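Side-chain contact in Nab2 (Chaetomium thermophilum, PDB 4LJ0), which probably binds polyadenosine RNA through tandem CCCH zinc fingers, three of which make up this fragment of the longer nuclear protein: residues Y7-A12 / T40-P45. Numbering follows the deposited sequence.
With ZN (zinc ion), chain G; ZN (zinc ion), chain F; ACT (acetate ion), chain J; nucleotides of chain C.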
loop_
_atom_site.group_PDB
_atom_site.type_symbol
_atom_site.label_atom_id
_atom_site.label_comp_id
_atom_site.label_asym_id
_atom_site.label_seq_id
_atom_site.Cartn_x
_atom_site.Cartn_y
_atom_site.Cartn_z
ATOM N N TYR A 7 -5.834 -0.409 6.688
ATOM C CA TYR A 7 -5.611 -0.857 8.059
ATOM C C TYR A 7 -5.905 -2.342 8.220
ATOM O O TYR A 7 -5.343 -3.001 9.096
ATOM C CB TYR A 7 -6.468 -0.040 9.023
ATOM C CG TYR A 7 -6.090 1.420 9.041
ATOM C CD1 TYR A 7 -4.925 1.843 9.667
ATOM C CD2 TYR A 7 -6.888 2.376 8.426
ATOM C CE1 TYR A 7 -4.566 3.176 9.684
ATOM C CE2 TYR A 7 -6.538 3.715 8.440
ATOM C CZ TYR A 7 -5.375 4.107 9.071
ATOM O OH TYR A 7 -5.016 5.434 9.093
ATOM N N TRP A 8 -6.794 -2.858 7.379
ATOM C CA TRP A 8 -7.105 -4.280 7.376
ATOM C C TRP A 8 -5.805 -5.052 7.196
ATOM O O TRP A 8 -4.955 -4.643 6.407
ATOM C CB TRP A 8 -8.079 -4.601 6.239
ATOM C CG TRP A 8 -8.608 -5.992 6.292
ATOM C CD1 TRP A 8 -9.748 -6.413 6.913
ATOM C CD2 TRP A 8 -8.010 -7.158 5.717
ATOM N NE1 TRP A 8 -9.898 -7.767 6.756
ATOM C CE2 TRP A 8 -8.846 -8.249 6.024
ATOM C CE3 TRP A 8 -6.854 -7.385 4.967
ATOM C CZ2 TRP A 8 -8.559 -9.547 5.609
ATOM C CZ3 TRP A 8 -6.572 -8.673 4.552
ATOM C CH2 TRP A 8 -7.420 -9.738 4.876
ATOM N N PRO A 9 -5.631 -6.171 7.921
ATOM C CA PRO A 9 -6.553 -6.865 8.826
ATOM C C PRO A 9 -6.542 -6.321 10.256
ATOM O O PRO A 9 -6.925 -7.041 11.179
ATOM C CB PRO A 9 -6.016 -8.293 8.807
ATOM C CG PRO A 9 -4.543 -8.111 8.682
ATOM C CD PRO A 9 -4.343 -6.882 7.822
ATOM N N ASN A 10 -6.113 -5.073 10.428
ATOM C CA ASN A 10 -6.084 -4.436 11.744
ATOM C C ASN A 10 -6.892 -3.147 11.764
ATOM O O ASN A 10 -6.451 -2.130 12.299
ATOM C CB ASN A 10 -4.639 -4.161 12.176
ATOM C CG ASN A 10 -3.842 -5.433 12.381
ATOM O OD1 ASN A 10 -2.782 -5.621 11.784
ATOM N ND2 ASN A 10 -4.353 -6.319 13.226
ATOM N N CYS A 11 -8.079 -3.201 11.173
ATOM C CA CYS A 11 -8.974 -2.058 11.140
ATOM C C CYS A 11 -9.763 -1.973 12.444
ATOM O O CYS A 11 -10.401 -2.941 12.853
ATOM C CB CYS A 11 -9.927 -2.175 9.954
ATOM S SG CYS A 11 -11.013 -0.752 9.771
ATOM N N ALA A 12 -9.719 -0.807 13.083
ATOM C CA ALA A 12 -10.340 -0.608 14.391
ATOM C C ALA A 12 -11.679 0.125 14.305
ATOM O O ALA A 12 -12.317 0.379 15.329
ATOM C CB ALA A 12 -9.392 0.154 15.297
ATOM N N THR A 40 -8.048 -15.350 3.491
ATOM C CA THR A 40 -7.320 -14.330 2.751
ATOM C C THR A 40 -5.840 -14.423 3.077
ATOM O O THR A 40 -5.444 -14.319 4.238
ATOM C CB THR A 40 -7.822 -12.919 3.079
ATOM O OG1 THR A 40 -9.234 -12.856 2.858
ATOM C CG2 THR A 40 -7.129 -11.877 2.197
ATOM N N HIS A 41 -5.027 -14.626 2.047
ATOM C CA HIS A 41 -3.585 -14.684 2.224
ATOM C C HIS A 41 -2.959 -13.349 1.855
ATOM O O HIS A 41 -3.031 -12.923 0.709
ATOM C CB HIS A 41 -3.010 -15.825 1.395
ATOM C CG HIS A 41 -3.529 -17.167 1.805
ATOM N ND1 HIS A 41 -4.550 -17.807 1.138
ATOM C CD2 HIS A 41 -3.197 -17.969 2.843
ATOM C CE1 HIS A 41 -4.807 -18.958 1.732
ATOM N NE2 HIS A 41 -3.998 -19.082 2.769
ATOM N N LEU A 42 -2.364 -12.674 2.834
ATOM C CA LEU A 42 -1.781 -11.358 2.585
ATOM C C LEU A 42 -0.577 -11.451 1.659
ATOM O O LEU A 42 0.115 -12.473 1.612
ATOM C CB LEU A 42 -1.355 -10.686 3.891
ATOM C CG LEU A 42 -2.382 -10.564 5.019
ATOM C CD1 LEU A 42 -1.935 -9.482 5.997
ATOM C CD2 LEU A 42 -3.770 -10.281 4.503
ATOM N N LYS A 43 -0.340 -10.369 0.926
ATOM C CA LYS A 43 0.817 -10.241 0.055
ATOM C C LYS A 43 1.804 -9.241 0.648
ATOM O O LYS A 43 2.930 -9.107 0.167
ATOM C CB LYS A 43 0.369 -9.791 -1.334
ATOM C CG LYS A 43 -0.592 -10.768 -1.982
ATOM C CD LYS A 43 -0.918 -10.382 -3.410
ATOM C CE LYS A 43 -1.289 -11.611 -4.220
ATOM N NZ LYS A 43 -2.572 -12.221 -3.793
ATOM N N THR A 44 1.373 -8.545 1.696
ATOM C CA THR A 44 2.225 -7.597 2.396
ATOM C C THR A 44 3.243 -8.347 3.252
ATOM O O THR A 44 2.857 -9.132 4.120
ATOM C CB THR A 44 1.394 -6.679 3.314
ATOM O OG1 THR A 44 0.423 -5.972 2.531
ATOM C CG2 THR A 44 2.287 -5.678 4.034
ATOM N N PRO A 45 4.547 -8.119 3.010
ATOM C CA PRO A 45 5.558 -8.792 3.836
ATOM C C PRO A 45 5.515 -8.416 5.317
ATOM O O PRO A 45 5.252 -7.265 5.664
ATOM C CB PRO A 45 6.891 -8.353 3.207
ATOM C CG PRO A 45 6.565 -7.259 2.259
ATOM C CD PRO A 45 5.151 -7.445 1.846
HETATM ZN ZN ZN G . -4.096 -20.356 4.419
HETATM ZN ZN ZN F . -11.335 -0.644 7.513
HETATM C C ACT J . -2.574 -7.902 1.414
HETATM O O ACT J . -2.953 -7.439 2.508
HETATM O OXT ACT J . -1.349 -7.824 1.199
HETATM C CH3 ACT J . -3.528 -8.517 0.430
ATOM P P A C 2 -4.293 7.886 14.758
ATOM O OP1 A C 2 -3.899 9.050 15.596
ATOM O OP2 A C 2 -3.545 7.597 13.510
ATOM O "O5'" A C 2 -4.224 6.591 15.681
ATOM C "C5'" A C 2 -5.070 5.473 15.432
ATOM C "C4'" A C 2 -4.316 4.171 15.532
ATOM O "O4'" A C 2 -5.223 3.088 15.198
ATOM C "C3'" A C 2 -3.133 4.038 14.580
ATOM O "O3'" A C 2 -2.129 3.214 15.171
ATOM C "C2'" A C 2 -3.749 3.343 13.369
ATOM O "O2'" A C 2 -2.830 2.624 12.578
ATOM C "C1'" A C 2 -4.779 2.422 14.026
ATOM N N9 A C 2 -5.969 2.155 13.213
ATOM C C8 A C 2 -6.602 0.948 13.054
ATOM N N7 A C 2 -7.670 1.004 12.297
ATOM C C5 A C 2 -7.757 2.339 11.940
ATOM C C6 A C 2 -8.677 3.045 11.146
ATOM N N6 A C 2 -9.721 2.473 10.541
ATOM N N1 A C 2 -8.487 4.373 10.987
ATOM C C2 A C 2 -7.440 4.945 11.592
ATOM N N3 A C 2 -6.512 4.387 12.365
ATOM C C4 A C 2 -6.725 3.065 12.504
#
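P9 and L42 mark the nearest backbone approach of 7-12 and 40-45, with their CA atoms 9.1 Å apart. Segment 7-12 makes a type VIa beta turn, with N10 N hydrogen-bonded to Y7 O and the peptide before P9 cis; 40-45 runs past it, mostly extended but bent at K43. The six-membered end of the W8 indole does most of the touching. Its CZ3 meets CD2 of L42 at 3.2 Å, closer than carbons normally pack and so doubtful. Its CH2 meets the methyl CG2 of T40 at 3.4 Å. Both methyls approach the ring obliquely. W8 has CG anti to its own N (chi1 -171°), which carries the indole across. CB of P9 lies over the centre of one indole face. L42 sends its other methyl, CD1, to CD of P9 at 4.0 Å. An acetate, probably from the crystallisation liquor, sits beside L42; its OXT accepts hydrogen bonds from K43 N, T44 N (weak) and T44 OG1. On the far side of 7-12, Y7 stacks a ring face on adenine A2 of chain C, and A12 N donates a hydrogen bond to N7 of that base at 2.8 Å. With an alanine at Y7, the adenine would probably lose the ring that covers its face and be freer to tilt. C11 and H41 bind different zinc ions, so the contact joins the first two fingers of the chain. The chain has no helices or strands; around the contact H20 and P21 lie against W8, P25 against P9, and F58 of the third finger against L42.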